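Local coordinates for ferric vibriobactin ABC transporter, periplasmic ferric vibriobactin-binding protein (Vibrio cholerae, PDB 3R5T) that binds the ferric siderophore vibriobactin in the periplasm and probably delivers it to an ABC transporter for iron uptake, at residues A[163-169]-A[227-233]; A[189-193]-A[278-282]. All coordinates share one frame; numbering follows the deposited sequence. Where two conformers were deposited one is given.

Interaction 1. Residues A[163-169]-A[227-233]. With VBN ((4S,5R)-N-{3-[(2,3-dihydroxybenzoyl)amino]propyl}-2-(2,3-dihydroxyphenyl)-N-[3-({[(4S,5R)-2-(2,3-dihydroxyphenyl)-5-met hyl-4,5-dihydro-1,3-oxazol-4-yl]carbonyl}amino)propyl]-5-methyl-4,5-dihydro-1,3-oxazole-4-carboxamide), chain B.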
loop_
_atom_site.group_PDB
_atom_site.type_symbol
_atom_site.label_atom_id
_atom_site.label_comp_id
_atom_site.label_asym_id
_atom_site.label_seq_id
_atom_site.Cartn_x
_atom_site.Cartn_y
_atom_site.Cartn_z
ATOM N N GLY A 163 20.300 7.346 13.138
ATOM C CA GLY A 163 19.081 7.613 13.882
ATOM C C GLY A 163 17.850 6.973 13.272
ATOM O O GLY A 163 17.900 5.835 12.815
ATOM N N ARG A 164 16.745 7.715 13.263
ATOM C CA ARG A 164 15.460 7.173 12.853
ATOM C C ARG A 164 14.835 8.007 11.749
ATOM O O ARG A 164 15.319 9.094 11.432
ATOM C CB ARG A 164 14.498 7.143 14.039
ATOM C CG ARG A 164 15.089 6.467 15.277
ATOM C CD ARG A 164 14.036 6.343 16.365
ATOM N NE ARG A 164 13.656 7.640 16.915
ATOM C CZ ARG A 164 12.506 7.860 17.543
ATOM N NH1 ARG A 164 12.223 9.065 18.014
ATOM N NH2 ARG A 164 11.638 6.869 17.698
ATOM N N ALA A 165 13.769 7.472 11.172
ATOM C CA ALA A 165 13.021 8.184 10.140
ATOM C C ALA A 165 11.537 8.137 10.424
ATOM O O ALA A 165 11.033 7.166 10.979
ATOM C CB ALA A 165 13.300 7.582 8.767
ATOM N N ASN A 166 10.824 9.187 10.015
ATOM C CA ASN A 166 9.366 9.121 9.972
ATOM C C ASN A 166 8.877 9.127 8.524
ATOM O O ASN A 166 9.636 9.426 7.609
ATOM C CB ASN A 166 8.701 10.254 10.778
ATOM C CG ASN A 166 9.299 11.599 10.498
ATOM O OD1 ASN A 166 9.440 12.005 9.342
ATOM N ND2 ASN A 166 9.661 12.320 11.568
ATOM N N ILE A 167 7.622 8.751 8.334
ATOM C CA ILE A 167 7.003 8.734 7.021
ATOM C C ILE A 167 5.748 9.569 7.101
ATOM O O ILE A 167 4.857 9.301 7.913
ATOM C CB ILE A 167 6.634 7.299 6.582
ATOM C CG1 ILE A 167 7.884 6.413 6.593
ATOM C CG2 ILE A 167 5.991 7.322 5.196
ATOM C CD1 ILE A 167 7.564 4.920 6.426
ATOM N N VAL A 168 5.663 10.591 6.258
ATOM C CA VAL A 168 4.619 11.590 6.393
ATOM C C VAL A 168 3.811 11.730 5.108
ATOM O O VAL A 168 4.363 11.711 4.011
ATOM C CB VAL A 168 5.249 12.970 6.714
ATOM C CG1 VAL A 168 4.196 14.080 6.725
ATOM C CG2 VAL A 168 6.017 12.929 8.036
ATOM N N SER A 169 2.500 11.885 5.264
ATOM C CA SER A 169 1.617 12.351 4.192
ATOM C C SER A 169 1.322 13.821 4.460
ATOM O O SER A 169 0.610 14.165 5.396
ATOM C CB SER A 169 0.331 11.532 4.167
ATOM O OG SER A 169 -0.507 11.957 3.099
ATOM N N ALA A 227 12.398 12.486 14.448
ATOM C CA ALA A 227 13.337 11.740 13.616
ATOM C C ALA A 227 14.244 12.647 12.788
ATOM O O ALA A 227 13.860 13.741 12.344
ATOM C CB ALA A 227 12.613 10.728 12.726
ATOM N N GLU A 228 15.456 12.155 12.579
ATOM C CA GLU A 228 16.492 12.860 11.852
ATOM C C GLU A 228 16.274 12.820 10.346
ATOM O O GLU A 228 16.916 13.560 9.602
ATOM C CB GLU A 228 17.854 12.249 12.180
ATOM C CG GLU A 228 18.248 12.367 13.647
ATOM C CD GLU A 228 17.958 11.121 14.491
ATOM O OE1 GLU A 228 16.983 10.372 14.227
ATOM O OE2 GLU A 228 18.726 10.898 15.453
ATOM N N THR A 229 15.371 11.947 9.906
ATOM C CA THR A 229 15.079 11.772 8.491
ATOM C C THR A 229 13.570 11.706 8.299
ATOM O O THR A 229 12.862 11.128 9.119
ATOM C CB THR A 229 15.745 10.495 7.938
ATOM O OG1 THR A 229 17.172 10.642 8.016
ATOM C CG2 THR A 229 15.342 10.243 6.487
ATOM N N THR A 230 13.076 12.331 7.233
ATOM C CA THR A 230 11.662 12.276 6.894
ATOM C C THR A 230 11.483 11.819 5.456
ATOM O O THR A 230 12.136 12.335 4.552
ATOM C CB THR A 230 10.980 13.662 7.037
ATOM O OG1 THR A 230 10.920 14.031 8.419
ATOM C CG2 THR A 230 9.544 13.634 6.444
ATOM N N PHE A 231 10.603 10.839 5.253
ATOM C CA PHE A 231 10.227 10.412 3.922
ATOM C C PHE A 231 8.790 10.850 3.664
ATOM O O PHE A 231 7.905 10.626 4.504
ATOM C CB PHE A 231 10.336 8.890 3.803
ATOM C CG PHE A 231 11.749 8.371 3.859
ATOM C CD1 PHE A 231 12.549 8.426 2.733
ATOM C CD2 PHE A 231 12.275 7.830 5.033
ATOM C CE1 PHE A 231 13.854 7.964 2.769
ATOM C CE2 PHE A 231 13.574 7.352 5.073
ATOM C CZ PHE A 231 14.366 7.421 3.942
ATOM N N LEU A 232 8.545 11.440 2.496
ATOM C CA LEU A 232 7.206 11.919 2.146
ATOM C C LEU A 232 6.528 11.011 1.120
ATOM O O LEU A 232 7.045 10.790 0.019
ATOM C CB LEU A 232 7.306 13.354 1.611
ATOM C CG LEU A 232 7.715 14.333 2.726
ATOM C CD1 LEU A 232 8.400 15.553 2.165
ATOM C CD2 LEU A 232 6.505 14.740 3.568
ATOM N N ILE A 233 5.349 10.508 1.454
ATOM C CA ILE A 233 4.659 9.677 0.476
ATOM C C ILE A 233 4.118 10.500 -0.681
ATOM O O ILE A 233 3.843 11.689 -0.517
ATOM C CB ILE A 233 3.551 8.793 1.104
ATOM C CG1 ILE A 233 2.363 9.615 1.613
ATOM C CG2 ILE A 233 4.157 7.894 2.178
ATOM C CD1 ILE A 233 1.152 8.728 1.923
HETATM C C VBN B . -8.206 11.473 1.526
HETATM N N VBN B . -8.918 9.041 1.499
HETATM O O VBN B . -8.237 11.535 2.710
HETATM C CA VBN B . -8.818 10.297 0.776
HETATM C CB VBN B . -10.315 10.521 0.341
HETATM C CAB VBN B . -4.101 8.747 -5.538
HETATM O OAC VBN B . -3.122 12.101 3.600
HETATM O OAD VBN B . -7.700 10.860 -3.650
HETATM O OAF VBN B . -5.566 6.702 2.549
HETATM O OAG VBN B . -9.122 5.525 5.376
HETATM O OAH VBN B . -8.068 5.871 1.034
HETATM O OAI VBN B . -5.983 9.318 2.287
HETATM O OAJ VBN B . -8.373 7.306 3.461
HETATM O OAK VBN B . -6.923 7.909 -0.348
HETATM C CAL VBN B . -2.454 8.006 4.163
HETATM C CAM VBN B . -12.389 6.966 4.310
HETATM C CAN VBN B . -7.825 4.404 -2.372
HETATM C CAO VBN B . -3.428 7.071 3.675
HETATM C CAP VBN B . -11.440 6.158 4.999
HETATM C CAQ VBN B . -8.090 4.496 -0.966
HETATM C CAR VBN B . -2.670 9.426 4.031
HETATM C CAS VBN B . -11.972 7.897 3.347
HETATM C CAT VBN B . -7.290 5.510 -3.081
HETATM C CAU VBN B . -6.005 14.038 1.911
HETATM C CAV VBN B . -6.984 13.692 -1.423
HETATM C CAW VBN B . -5.632 13.312 3.215
HETATM C CAX VBN B . -6.779 13.494 -2.943
HETATM C CAY VBN B . -7.453 13.861 1.448
HETATM C CAZ VBN B . -7.778 12.573 -0.727
HETATM N NBB VBN B . -5.358 11.881 3.114
HETATM N NBC VBN B . -5.930 12.334 -3.207
HETATM N NBD VBN B . -5.762 8.889 -2.477
HETATM O OBF VBN B . -6.148 7.724 -4.474
HETATM C CBG VBN B . -4.026 11.380 3.361
HETATM C CBH VBN B . -6.521 11.033 -3.532
HETATM C CBJ VBN B . -10.181 9.118 2.187
HETATM C CBK VBN B . -4.614 7.561 3.054
HETATM C CBL VBN B . -10.067 6.293 4.721
HETATM C CBM VBN B . -7.805 5.693 -0.314
HETATM C CBN VBN B . -4.827 8.903 2.931
HETATM C CBO VBN B . -9.684 7.183 3.803
HETATM C CBP VBN B . -7.289 6.756 -1.004
HETATM C CBQ VBN B . -3.808 9.874 3.440
HETATM C CBR VBN B . -10.668 7.998 3.073
HETATM C CBS VBN B . -6.999 6.654 -2.437
HETATM C CBU VBN B . -5.455 8.978 -4.892
HETATM C CBW VBN B . -6.541 7.896 -3.147
HETATM C CBX VBN B . -5.541 9.866 -3.552
HETATM N NBY VBN B . -7.757 12.615 0.738
HETATM O OG1 VBN B . -11.101 9.884 1.440
HETATM C CG2 VBN B . -10.704 10.214 -1.096
HETATM O O HOH W 1 17.703 9.091 10.281
HETATM O O HOH W 2 14.854 10.105 16.723
HETATM O O HOH W 3 11.400 14.865 11.898
#
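Asn166 and Thr230 meet on one face of two adjacent parallel strands. The hydroxyl OG1 of Thr230 donates to OD1 of Asn166 over 2.7 Å, lying in the amide plane on a lone pair. Asn166 reaches it with CG set between its own backbone N and carbonyl carbon (chi1 47°). Its ND2 turns to Glu198 and to a water that accepts from it and donates in turn to the carbonyl of Ala227. These partners fix the amide's flip; Ser254 in turn bonds Thr230 OG1. Beneath runs the parallel ladder: Phe231 N to Asn166 O at 2.9 Å, then Val168 N to Phe231 O at 2.8 Å. On the other face, the Phe231 ring turns its edge to the methyl of Ala165, CE2 to CB 3.7 Å, and Ile167 and Ile233 cross at about a right angle, their CG2 methyls 3.6 Å apart. At the start, Glu228 OE1 takes Arg164 N from above the carboxylate plane at 2.8 Å. At the far end, Ser169 OG donates to vibriobactin OAC at 2.7 Å. These are neighbouring inner strands of the mixed five-stranded sheet of the C-terminal lobe, whose end meets the siderophore, as in iron-siderophore binding proteins of this family.

Interaction 2. Residues A[189-193]-A[278-282]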
loop_
_atom_site.group_PDB
_atom_site.type_symbol
_atom_site.label_atom_id
_atom_site.label_comp_id
_atom_site.label_asym_id
_atom_site.label_seq_id
_atom_site.Cartn_x
_atom_site.Cartn_y
_atom_site.Cartn_z
ATOM N N LEU A 189 7.915 -1.858 5.197
ATOM C CA LEU A 189 8.805 -1.909 4.043
ATOM C C LEU A 189 10.145 -1.246 4.360
ATOM O O LEU A 189 11.220 -1.821 4.133
ATOM C CB LEU A 189 8.159 -1.241 2.824
ATOM C CG LEU A 189 9.080 -1.103 1.602
ATOM C CD1 LEU A 189 9.454 -2.446 1.000
ATOM C CD2 LEU A 189 8.415 -0.266 0.544
ATOM N N LEU A 190 10.103 -0.046 4.919
ATOM C CA LEU A 190 11.357 0.629 5.248
ATOM C C LEU A 190 12.153 -0.102 6.335
ATOM O O LEU A 190 13.383 -0.195 6.261
ATOM C CB LEU A 190 11.107 2.098 5.618
ATOM C CG LEU A 190 11.292 3.108 4.476
ATOM C CD1 LEU A 190 10.651 2.676 3.174
ATOM C CD2 LEU A 190 10.824 4.496 4.891
ATOM N N GLN A 191 11.449 -0.607 7.346
ATOM C CA GLN A 191 12.084 -1.385 8.409
ATOM C C GLN A 191 12.874 -2.554 7.828
ATOM O O GLN A 191 13.955 -2.901 8.332
ATOM C CB GLN A 191 11.033 -1.946 9.367
ATOM C CG GLN A 191 10.290 -0.936 10.213
ATOM C CD GLN A 191 9.082 -1.560 10.894
ATOM O OE1 GLN A 191 9.110 -2.739 11.269
ATOM N NE2 GLN A 191 8.011 -0.781 11.044
ATOM N N SER A 192 12.318 -3.175 6.782
ATOM C CA SER A 192 12.925 -4.376 6.195
ATOM C C SER A 192 14.286 -4.132 5.552
ATOM O O SER A 192 15.073 -5.071 5.412
ATOM C CB SER A 192 11.982 -5.065 5.203
ATOM O OG SER A 192 11.914 -4.371 3.972
ATOM N N VAL A 193 14.566 -2.888 5.164
ATOM C CA VAL A 193 15.893 -2.557 4.665
ATOM C C VAL A 193 16.735 -1.777 5.674
ATOM O O VAL A 193 17.705 -1.119 5.298
ATOM C CB VAL A 193 15.835 -1.826 3.321
ATOM C CG1 VAL A 193 15.240 -2.751 2.254
ATOM C CG2 VAL A 193 15.026 -0.530 3.438
ATOM N N ILE A 278 10.313 2.152 -4.598
ATOM C CA ILE A 278 10.799 2.753 -3.357
ATOM C C ILE A 278 12.185 2.246 -2.950
ATOM O O ILE A 278 13.069 3.039 -2.630
ATOM C CB ILE A 278 9.801 2.547 -2.206
ATOM C CG1 ILE A 278 8.498 3.278 -2.515
ATOM C CG2 ILE A 278 10.392 3.018 -0.886
ATOM C CD1 ILE A 278 7.292 2.885 -1.645
ATOM N N ILE A 279 12.379 0.933 -2.964
ATOM C CA ILE A 279 13.673 0.363 -2.641
ATOM C C ILE A 279 14.723 0.809 -3.649
ATOM O O ILE A 279 15.848 1.141 -3.262
ATOM C CB ILE A 279 13.586 -1.178 -2.568
ATOM C CG1 ILE A 279 12.601 -1.588 -1.466
ATOM C CG2 ILE A 279 14.955 -1.802 -2.307
ATOM C CD1 ILE A 279 12.763 -0.825 -0.158
ATOM N N ASN A 280 14.361 0.849 -4.932
ATOM C CA ASN A 280 15.283 1.359 -5.952
ATOM C C ASN A 280 15.731 2.773 -5.602
ATOM O O ASN A 280 16.906 3.109 -5.756
ATOM C CB ASN A 280 14.651 1.345 -7.346
ATOM C CG ASN A 280 14.612 -0.045 -7.973
ATOM O OD1 ASN A 280 15.229 -0.997 -7.484
ATOM N ND2 ASN A 280 13.872 -0.162 -9.080
ATOM N N SER A 281 14.806 3.604 -5.127
ATOM C CA SER A 281 15.148 4.991 -4.804
ATOM C C SER A 281 16.114 5.043 -3.626
ATOM O O SER A 281 16.995 5.902 -3.569
ATOM C CB SER A 281 13.896 5.843 -4.528
ATOM O OG SER A 281 13.375 5.640 -3.221
ATOM N N LEU A 282 15.965 4.109 -2.698
ATOM C CA LEU A 282 16.849 4.063 -1.542
ATOM C C LEU A 282 18.261 3.634 -1.951
ATOM O O LEU A 282 19.247 4.180 -1.450
ATOM C CB LEU A 282 16.283 3.135 -0.467
ATOM C CG LEU A 282 14.936 3.572 0.124
ATOM C CD1 LEU A 282 14.560 2.598 1.204
ATOM C CD2 LEU A 282 15.003 4.995 0.675
#
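The carbonyl oxygen of Ile278 is gripped twice from within its own helix. Ser281 OG donates to it at 2.7 Å, and Leu282 N adds the regular helical bond. In the facing helix the carbonyl of Leu189 is bonded likewise, by Ser192 OG at 2.6 Å. Both hydroxyls therefore serve their own backbones, and the side chains that meet between the helices are all hydrocarbon. Leu189 carries much of the meeting. With CG anti to its backbone N (chi1 173°), it divides its two methyls between successive residues opposite: CD1 lies 3.9 Å from CD1 of Ile279, and CD2 lies 4.0 Å from CD1 of Ile278. Ile278 also offers its other branch, whose CG2 meets Leu190 CD1 with the two side chains at about a right angle. One turn further on, Val193 spreads its methyls in the same manner. Its CG1 meets Ile279 CD1 tip to tip at 4.0 Å, and its CG2 approaches Leu282 CD1 at 3.9 Å. Ile279 sets CG1 anti to its carbonyl carbon (chi1 -61°), which helps bring CD1 against both Leu189 and Val193. Helix 137-155 packs against one flank, Phe147 touching Leu189 while Trp150 and Val154 touch Ile279. No hydrogen bond crosses from one helix to the other, so the join depends on the fit of branched methyls and on keeping water away, with little directional preference of its own.

Overall arrangement
Interaction 1 joins two strands of the sheet and interaction 2 a pair of helices packed on it, their centres 12 Å apart. Leu190 joins them: its CD2 lies 3.6 Å from both Ile167 CD1 and Phe231 CD2, resting on both strands of the pair. Across the same ring, Phe231 CE1 meets CD2 of Leu282 at 3.8 Å, so both helices of interaction 2 press on the one aromatic side chain. Only interaction 1 reaches the siderophore, through Ser169, whose side chain is about 8 Å from the iron(III) ion. In interaction 2 the side chain of Ile278 stays about 12 Å from vibriobactin, within the buried apolar layer between helices and sheet.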